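Long-range contacts in KaiC domain-containing protein (Pyrococcus horikoshii, PDB 2ZTS), which probably binds ATP as a KaiC-like P-loop NTPase, and holds ADP and magnesium in an assembly of six chains: residues T31-G37 against A199-L205; L139-P145 against V173-T179. One frame throughout, in Å; residues are numbered along the deposited sequence.

Interaction 1: residues T31-G37 against A199-L205; sequences TTVLLTG and ARGVIVL
Strands 32-36 and 201-205 run parallel, axes 4.4 Å apart at closest and inclined at 19°. Val33 pairs with Gly201, Leu34 with Val202, Leu35 with Ile203 and Thr36 with Val204 (CA-CA 4.3 to 5.0 Å). Hydrogen bonds run from Leu34 N to Gly201 O (2.9 Å), Ile203 N to Leu34 O (2.8 Å), Thr36 N to Ile203 O (2.9 Å) and Leu205 N to Thr36 O (2.9 Å). Thr32 O accepts a hydrogen bond from Arg200 N (2.9 Å) and a weak one from Gly201 N (3.3 Å).

Gly201 is the hollow opposite Val33: an ideal CB would lie 3.3 Å from Val33 CG2. On the same face Ile203 (m, t) reaches back, its CD1 meeting Val33 CG1 at 3.5 Å, while Leu35 CD1 wedges between Ile203 CG2 and Leu205 CG, 3.8 Å from each. On the other face Leu34 CB rests on Ala199 CB (3.8 Å), and Thr36 CG2 against both Val202 CG1 (4.1 Å) and Val204 CG2 (4.0 Å). Gly37 CA approaches Leu205 O at 3.3 Å, where a CB would clash. This is the last parallel pairing of a P-loop NTPase core, beside its antiparallel strands, with strand 32-36 opening into the ADP-binding Walker A loop.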
ATOM      1  N   THR C  31       6.740 -34.224  -8.615  1.00 26.96           N
ATOM      2  CA  THR C  31       6.230 -32.940  -8.002  1.00 28.08           C
ATOM      3  C   THR C  31       7.024 -31.707  -8.456  1.00 27.35           C
ATOM      4  O   THR C  31       8.218 -31.774  -8.567  1.00 27.03           O
ATOM      5  CB  THR C  31       6.383 -32.975  -6.470  1.00 27.87           C
ATOM      6  OG1 THR C  31       5.817 -34.152  -5.950  1.00 29.32           O
ATOM      7  CG2 THR C  31       5.548 -31.905  -5.814  1.00 29.44           C
ATOM      8  N   THR C  32       6.362 -30.584  -8.707  1.00 27.53           N
ATOM      9  CA  THR C  32       7.033 -29.271  -8.775  1.00 26.44           C
ATOM     10  C   THR C  32       6.957 -28.549  -7.442  1.00 24.54           C
ATOM     11  O   THR C  32       5.843 -28.295  -6.947  1.00 24.91           O
ATOM     12  CB  THR C  32       6.369 -28.471  -9.819  1.00 26.95           C
ATOM     13  OG1 THR C  32       6.550 -29.163 -11.046  1.00 27.44           O
ATOM     14  CG2 THR C  32       7.081 -27.040 -10.025  1.00 24.09           C
ATOM     15  N   VAL C  33       8.106 -28.288  -6.828  1.00 23.29           N
ATOM     16  CA  VAL C  33       8.236 -27.657  -5.504  1.00 22.21           C
ATOM     17  C   VAL C  33       8.745 -26.243  -5.685  1.00 22.44           C
ATOM     18  O   VAL C  33       9.759 -26.044  -6.350  1.00 22.92           O
ATOM     19  CB  VAL C  33       9.228 -28.396  -4.656  1.00 22.64           C
ATOM     20  CG1 VAL C  33       9.342 -27.808  -3.245  1.00 23.38           C
ATOM     21  CG2 VAL C  33       8.807 -29.909  -4.556  1.00 23.37           C
ATOM     22  N   LEU C  34       8.023 -25.287  -5.105  1.00 21.20           N
ATOM     23  CA  LEU C  34       8.387 -23.897  -5.047  1.00 20.95           C
ATOM     24  C   LEU C  34       9.178 -23.721  -3.785  1.00 21.20           C
ATOM     25  O   LEU C  34       8.695 -23.953  -2.672  1.00 20.76           O
ATOM     26  CB  LEU C  34       7.150 -22.993  -5.025  1.00 21.15           C
ATOM     27  CG  LEU C  34       7.500 -21.504  -5.160  1.00 20.78           C
ATOM     28  CD1 LEU C  34       8.051 -21.140  -6.550  1.00 25.14           C
ATOM     29  CD2 LEU C  34       6.338 -20.621  -4.817  1.00 21.96           C
ATOM     30  N   LEU C  35      10.442 -23.368  -3.974  1.00 20.60           N
ATOM     31  CA  LEU C  35      11.342 -23.007  -2.912  1.00 19.52           C
ATOM     32  C   LEU C  35      11.417 -21.437  -2.883  1.00 20.80           C
ATOM     33  O   LEU C  35      11.894 -20.788  -3.857  1.00 21.28           O
ATOM     34  CB  LEU C  35      12.681 -23.654  -3.181  1.00 18.32           C
ATOM     35  CG  LEU C  35      13.734 -23.267  -2.160  1.00 20.23           C
ATOM     36  CD1 LEU C  35      13.378 -23.805  -0.756  1.00 21.67           C
ATOM     37  CD2 LEU C  35      15.074 -23.739  -2.572  1.00 21.91           C
ATOM     38  N   THR C  36      10.930 -20.845  -1.787  1.00 20.71           N
ATOM     39  CA  THR C  36      10.785 -19.383  -1.663  1.00 21.94           C
ATOM     40  C   THR C  36      11.434 -18.864  -0.383  1.00 22.65           C
ATOM     41  O   THR C  36      11.598 -19.590   0.571  1.00 23.72           O
ATOM     42  CB  THR C  36       9.292 -18.982  -1.794  1.00 22.71           C
ATOM     43  OG1 THR C  36       9.141 -17.547  -1.766  1.00 20.81           O
ATOM     44  CG2 THR C  36       8.404 -19.522  -0.651  1.00 22.35           C
ATOM     45  N   GLY C  37      11.871 -17.622  -0.427  1.00 23.03           N
ATOM     46  CA  GLY C  37      12.561 -16.949   0.625  1.00 22.47           C
ATOM     47  C   GLY C  37      13.301 -15.729   0.093  1.00 22.63           C
ATOM     48  O   GLY C  37      13.572 -15.594  -1.127  1.00 21.72           O
ATOM     49  N   ALA C 199       2.827 -25.065  -8.566  1.00 31.60           N
ATOM     50  CA  ALA C 199       3.610 -25.931  -7.694  1.00 30.64           C
ATOM     51  C   ALA C 199       2.690 -26.692  -6.754  1.00 29.22           C
ATOM     52  O   ALA C 199       1.665 -26.173  -6.341  1.00 28.10           O
ATOM     53  CB  ALA C 199       4.609 -25.115  -6.915  1.00 31.15           C
ATOM     54  N   ARG C 200       3.010 -27.954  -6.506  1.00 27.62           N
ATOM     55  CA  ARG C 200       2.221 -28.806  -5.631  1.00 28.54           C
ATOM     56  C   ARG C 200       2.921 -29.001  -4.292  1.00 26.33           C
ATOM     57  O   ARG C 200       2.427 -29.721  -3.425  1.00 26.54           O
ATOM     58  CB  ARG C 200       1.947 -30.180  -6.303  1.00 29.93           C
ATOM     59  CG  ARG C 200       1.472 -30.110  -7.762  1.00 32.72           C
ATOM     60  CD  ARG C 200      -0.035 -29.824  -8.014  1.00 39.16           C
ATOM     61  NE  ARG C 200      -0.289 -29.643  -9.468  1.00 44.44           N
ATOM     62  CZ  ARG C 200      -0.339 -30.636 -10.397  1.00 47.88           C
ATOM     63  NH1 ARG C 200      -0.144 -31.906 -10.055  1.00 51.35           N
ATOM     64  NH2 ARG C 200      -0.582 -30.358 -11.683  1.00 47.16           N
ATOM     65  N   GLY C 201       4.082 -28.374  -4.142  1.00 25.46           N
ATOM     66  CA  GLY C 201       4.825 -28.297  -2.883  1.00 24.25           C
ATOM     67  C   GLY C 201       5.328 -26.860  -2.687  1.00 23.48           C
ATOM     68  O   GLY C 201       5.700 -26.244  -3.682  1.00 22.22           O
ATOM     69  N   VAL C 202       5.377 -26.359  -1.442  1.00 22.02           N
ATOM     70  CA  VAL C 202       6.032 -25.070  -1.125  1.00 21.69           C
ATOM     71  C   VAL C 202       6.885 -25.153   0.132  1.00 20.91           C
ATOM     72  O   VAL C 202       6.412 -25.606   1.184  1.00 22.90           O
ATOM     73  CB  VAL C 202       5.007 -23.949  -0.913  1.00 21.68           C
ATOM     74  CG1 VAL C 202       5.690 -22.649  -0.561  1.00 20.25           C
ATOM     75  CG2 VAL C 202       4.135 -23.820  -2.128  1.00 22.16           C
ATOM     76  N   ILE C 203       8.133 -24.750   0.001  1.00 20.16           N
ATOM     77  CA  ILE C 203       9.100 -24.713   1.073  1.00 21.90           C
ATOM     78  C   ILE C 203       9.543 -23.252   1.236  1.00 21.98           C
ATOM     79  O   ILE C 203       9.971 -22.626   0.256  1.00 19.46           O
ATOM     80  CB  ILE C 203      10.349 -25.604   0.728  1.00 22.14           C
ATOM     81  CG1 ILE C 203       9.898 -27.051   0.503  1.00 25.75           C
ATOM     82  CG2 ILE C 203      11.304 -25.563   1.895  1.00 23.84           C
ATOM     83  CD1 ILE C 203      10.923 -27.908  -0.168  1.00 27.23           C
ATOM     84  N   VAL C 204       9.477 -22.764   2.477  1.00 22.72           N
ATOM     85  CA  VAL C 204       9.960 -21.429   2.846  1.00 24.79           C
ATOM     86  C   VAL C 204      11.252 -21.498   3.631  1.00 23.44           C
ATOM     87  O   VAL C 204      11.353 -22.210   4.597  1.00 25.67           O
ATOM     88  CB  VAL C 204       8.908 -20.669   3.696  1.00 24.88           C
ATOM     89  CG1 VAL C 204       9.340 -19.216   3.987  1.00 25.88           C
ATOM     90  CG2 VAL C 204       7.567 -20.741   3.032  1.00 25.99           C
ATOM     91  N   LEU C 205      12.233 -20.746   3.191  1.00 23.76           N
ATOM     92  CA  LEU C 205      13.472 -20.499   3.869  1.00 23.16           C
ATOM     93  C   LEU C 205      13.408 -19.092   4.382  1.00 24.89           C
ATOM     94  O   LEU C 205      13.050 -18.191   3.649  1.00 24.78           O
ATOM     95  CB  LEU C 205      14.627 -20.595   2.891  1.00 22.32           C
ATOM     96  CG  LEU C 205      14.869 -21.908   2.152  1.00 22.41           C
ATOM     97  CD1 LEU C 205      16.248 -21.971   1.547  1.00 23.46           C
ATOM     98  CD2 LEU C 205      14.657 -23.106   3.034  1.00 21.89           C
TER

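Interaction 2: residues L139-P145 against V173-T179; sequences LVIDSIP and VTTILTT
Leu139, Thr178 and Leu177 lose the most surface across this parallel pair, whose strand axes (139-142, 174-179) approach to 4.7 Å, 9° from parallel. Leu139 (t, p) faces Thr175 (CA-CA 4.6 Å), with CB 3.7 Å from Val173 CG2. Its N donates to Thr174 O (3.1 Å); its O accepts Ile176 N (3.0 Å). The ladder continues through Ile141 N to Ile176 O (3.0 Å) and Thr178 N to Ile141 O (3.1 Å). Leu177 (m, t) pairs with Ile141, CD2 to CB at 3.8 Å, its CB meeting Ile144 CD1 at 4.0 Å.

Thr178, chi1 p, donates from OG1 to Asp142 OD2 (2.6 Å), while its O accepts Ile144 N (2.9 Å) beyond a cis Asp142-Ser143 peptide. Asp142, a magnesium-site residue with its side chain about 4 Å from the ion here, also hydrogen-bonds Thr44 OG1 through OD1, consistent with a Walker B role. Helix 157-171 packs on Leu139, Ile141 and Ile144, helix 43-58 on Val140 and Ile176, and strands 62-66 and 32-36 flank the pair.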
ATOM      1  N   LEU C 139      15.336 -31.622 -11.615  1.00 26.13           N
ATOM      2  CA  LEU C 139      15.414 -30.365 -12.375  1.00 25.50           C
ATOM      3  C   LEU C 139      15.343 -29.168 -11.412  1.00 24.52           C
ATOM      4  O   LEU C 139      14.577 -29.201 -10.475  1.00 24.24           O
ATOM      5  CB  LEU C 139      14.281 -30.299 -13.409  1.00 24.79           C
ATOM      6  CG  LEU C 139      14.152 -28.974 -14.189  1.00 26.10           C
ATOM      7  CD1 LEU C 139      15.392 -28.618 -14.994  1.00 27.77           C
ATOM      8  CD2 LEU C 139      12.899 -29.042 -15.099  1.00 24.96           C
ATOM      9  N   VAL C 140      16.126 -28.141 -11.649  1.00 24.03           N
ATOM     10  CA  VAL C 140      16.073 -26.888 -10.873  1.00 24.80           C
ATOM     11  C   VAL C 140      16.005 -25.739 -11.867  1.00 25.19           C
ATOM     12  O   VAL C 140      16.708 -25.768 -12.861  1.00 26.17           O
ATOM     13  CB  VAL C 140      17.328 -26.719 -10.004  1.00 25.06           C
ATOM     14  CG1 VAL C 140      17.498 -25.291  -9.530  1.00 24.95           C
ATOM     15  CG2 VAL C 140      17.273 -27.654  -8.817  1.00 26.51           C
ATOM     16  N   ILE C 141      15.137 -24.766 -11.613  1.00 25.05           N
ATOM     17  CA  ILE C 141      15.139 -23.497 -12.310  1.00 25.53           C
ATOM     18  C   ILE C 141      15.326 -22.445 -11.240  1.00 25.23           C
ATOM     19  O   ILE C 141      14.441 -22.173 -10.433  1.00 23.84           O
ATOM     20  CB  ILE C 141      13.842 -23.290 -13.127  1.00 26.06           C
ATOM     21  CG1 ILE C 141      13.656 -24.497 -14.117  1.00 25.99           C
ATOM     22  CG2 ILE C 141      13.858 -21.921 -13.828  1.00 28.04           C
ATOM     23  CD1 ILE C 141      12.534 -24.350 -15.127  1.00 28.10           C
ATOM     24  N   ASP C 142      16.538 -21.927 -11.204  1.00 24.14           N
ATOM     25  CA  ASP C 142      16.933 -20.848 -10.334  1.00 24.76           C
ATOM     26  C   ASP C 142      17.148 -19.657 -11.239  1.00 23.58           C
ATOM     27  O   ASP C 142      18.168 -19.565 -11.821  1.00 22.68           O
ATOM     28  CB  ASP C 142      18.230 -21.246  -9.647  1.00 24.98           C
ATOM     29  CG  ASP C 142      18.569 -20.367  -8.480  1.00 27.01           C
ATOM     30  OD1 ASP C 142      19.774 -20.386  -8.089  1.00 24.45           O
ATOM     31  OD2 ASP C 142      17.686 -19.690  -7.861  1.00 26.73           O
ATOM     32  N   SER C 143      16.204 -18.731 -11.379  1.00 23.40           N
ATOM     33  CA  SER C 143      15.044 -18.571 -10.548  1.00 22.20           C
ATOM     34  C   SER C 143      13.976 -17.990 -11.439  1.00 22.83           C
ATOM     35  O   SER C 143      14.252 -17.515 -12.559  1.00 22.38           O
ATOM     36  CB  SER C 143      15.374 -17.553  -9.455  1.00 21.52           C
ATOM     37  OG  SER C 143      15.457 -16.239 -10.033  1.00 21.90           O
ATOM     38  N   ILE C 144      12.736 -18.036 -10.964  1.00 22.32           N
ATOM     39  CA  ILE C 144      11.667 -17.360 -11.665  1.00 22.45           C
ATOM     40  C   ILE C 144      11.861 -15.827 -11.831  1.00 22.52           C
ATOM     41  O   ILE C 144      11.609 -15.296 -12.891  1.00 21.43           O
ATOM     42  CB  ILE C 144      10.311 -17.734 -11.017  1.00 23.26           C
ATOM     43  CG1 ILE C 144       9.996 -19.204 -11.363  1.00 25.36           C
ATOM     44  CG2 ILE C 144       9.205 -16.859 -11.499  1.00 21.46           C
ATOM     45  CD1 ILE C 144       8.876 -19.699 -10.522  1.00 29.06           C
ATOM     46  N   PRO C 145      12.238 -15.092 -10.807  1.00 23.12           N
ATOM     47  CA  PRO C 145      12.516 -13.650 -11.033  1.00 23.64           C
ATOM     48  C   PRO C 145      13.632 -13.414 -12.068  1.00 23.81           C
ATOM     49  O   PRO C 145      13.554 -12.439 -12.755  1.00 23.29           O
ATOM     50  CB  PRO C 145      12.983 -13.153  -9.662  1.00 23.43           C
ATOM     51  CG  PRO C 145      12.462 -14.133  -8.688  1.00 23.08           C
ATOM     52  CD  PRO C 145      12.391 -15.484  -9.390  1.00 23.47           C
ATOM     53  N   VAL C 173       9.411 -34.800 -14.308  1.00 32.76           N
ATOM     54  CA  VAL C 173      10.582 -34.888 -13.399  1.00 30.92           C
ATOM     55  C   VAL C 173      10.274 -34.247 -12.038  1.00 29.77           C
ATOM     56  O   VAL C 173       9.238 -33.709 -11.829  1.00 28.46           O
ATOM     57  CB  VAL C 173      11.904 -34.349 -14.006  1.00 31.19           C
ATOM     58  CG1 VAL C 173      12.285 -35.199 -15.225  1.00 32.43           C
ATOM     59  CG2 VAL C 173      11.830 -32.852 -14.408  1.00 31.03           C
ATOM     60  N   THR C 174      11.137 -34.436 -11.069  1.00 29.30           N
ATOM     61  CA  THR C 174      10.893 -33.850  -9.770  1.00 28.74           C
ATOM     62  C   THR C 174      11.677 -32.572  -9.792  1.00 27.68           C
ATOM     63  O   THR C 174      12.873 -32.619  -9.980  1.00 27.01           O
ATOM     64  CB  THR C 174      11.427 -34.749  -8.691  1.00 29.19           C
ATOM     65  OG1 THR C 174      10.751 -36.020  -8.694  1.00 27.35           O
ATOM     66  CG2 THR C 174      11.182 -34.103  -7.297  1.00 29.78           C
ATOM     67  N   THR C 175      10.991 -31.447  -9.627  1.00 27.19           N
ATOM     68  CA  THR C 175      11.521 -30.124  -9.889  1.00 26.11           C
ATOM     69  C   THR C 175      11.462 -29.194  -8.683  1.00 26.73           C
ATOM     70  O   THR C 175      10.421 -29.179  -8.003  1.00 26.54           O
ATOM     71  CB  THR C 175      10.661 -29.506 -10.984  1.00 27.50           C
ATOM     72  OG1 THR C 175      10.715 -30.358 -12.141  1.00 27.55           O
ATOM     73  CG2 THR C 175      11.220 -28.110 -11.471  1.00 26.82           C
ATOM     74  N   ILE C 176      12.548 -28.424  -8.435  1.00 23.85           N
ATOM     75  CA  ILE C 176      12.520 -27.218  -7.580  1.00 22.96           C
ATOM     76  C   ILE C 176      12.615 -25.936  -8.446  1.00 23.19           C
ATOM     77  O   ILE C 176      13.502 -25.789  -9.301  1.00 22.89           O
ATOM     78  CB  ILE C 176      13.635 -27.242  -6.543  1.00 21.63           C
ATOM     79  CG1 ILE C 176      13.409 -28.397  -5.579  1.00 24.44           C
ATOM     80  CG2 ILE C 176      13.735 -25.886  -5.766  1.00 21.53           C
ATOM     81  CD1 ILE C 176      14.627 -28.741  -4.690  1.00 22.94           C
ATOM     82  N   LEU C 177      11.677 -25.027  -8.237  1.00 23.02           N
ATOM     83  CA  LEU C 177      11.677 -23.682  -8.806  1.00 21.85           C
ATOM     84  C   LEU C 177      11.884 -22.744  -7.658  1.00 21.71           C
ATOM     85  O   LEU C 177      11.259 -22.903  -6.596  1.00 22.23           O
ATOM     86  CB  LEU C 177      10.312 -23.324  -9.434  1.00 22.44           C
ATOM     87  CG  LEU C 177       9.686 -24.339 -10.396  1.00 23.01           C
ATOM     88  CD1 LEU C 177       8.268 -23.984 -10.736  1.00 23.50           C
ATOM     89  CD2 LEU C 177      10.526 -24.391 -11.663  1.00 21.62           C
ATOM     90  N   THR C 178      12.731 -21.750  -7.850  1.00 20.77           N
ATOM     91  CA  THR C 178      13.011 -20.794  -6.789  1.00 20.99           C
ATOM     92  C   THR C 178      12.390 -19.476  -7.120  1.00 20.20           C
ATOM     93  O   THR C 178      12.332 -19.107  -8.303  1.00 21.02           O
ATOM     94  CB  THR C 178      14.499 -20.616  -6.565  1.00 20.96           C
ATOM     95  OG1 THR C 178      15.093 -19.940  -7.674  1.00 22.25           O
ATOM     96  CG2 THR C 178      15.197 -21.987  -6.507  1.00 21.09           C
ATOM     97  N   THR C 179      11.896 -18.791  -6.091  1.00 19.00           N
ATOM     98  CA  THR C 179      11.450 -17.417  -6.234  1.00 20.75           C
ATOM     99  C   THR C 179      11.791 -16.628  -4.967  1.00 21.88           C
ATOM    100  O   THR C 179      12.174 -17.204  -3.944  1.00 20.62           O
ATOM    101  CB  THR C 179       9.983 -17.363  -6.600  1.00 19.41           C
ATOM    102  OG1 THR C 179       9.597 -16.017  -6.922  1.00 21.32           O
ATOM    103  CG2 THR C 179       9.111 -17.712  -5.432  1.00 21.42           C
TER

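From the N terminus, strand 32-36 comes first and leads into the nucleotide-binding loop and helix 43-58. The chain then builds the sheet's far side before strand 138-142, whose pairing with 174-179 closes interaction 2 after 27 intervening residues, 19 of them helical. Interaction 1 closes last, when 199-205 returns to 31-37 across 161 residues, so the shorter closure lies wholly within the longer one. The two meet because strand 32-36 is inserted between 174-179 and 201-209: Val33 N lies 2.7 Å from Thr175 O and Leu35 N 2.8 Å from Leu177 O, both probable hydrogen bonds. Four adjacent parallel strands of the sheet are thereby joined, with interaction centres 9 Å apart.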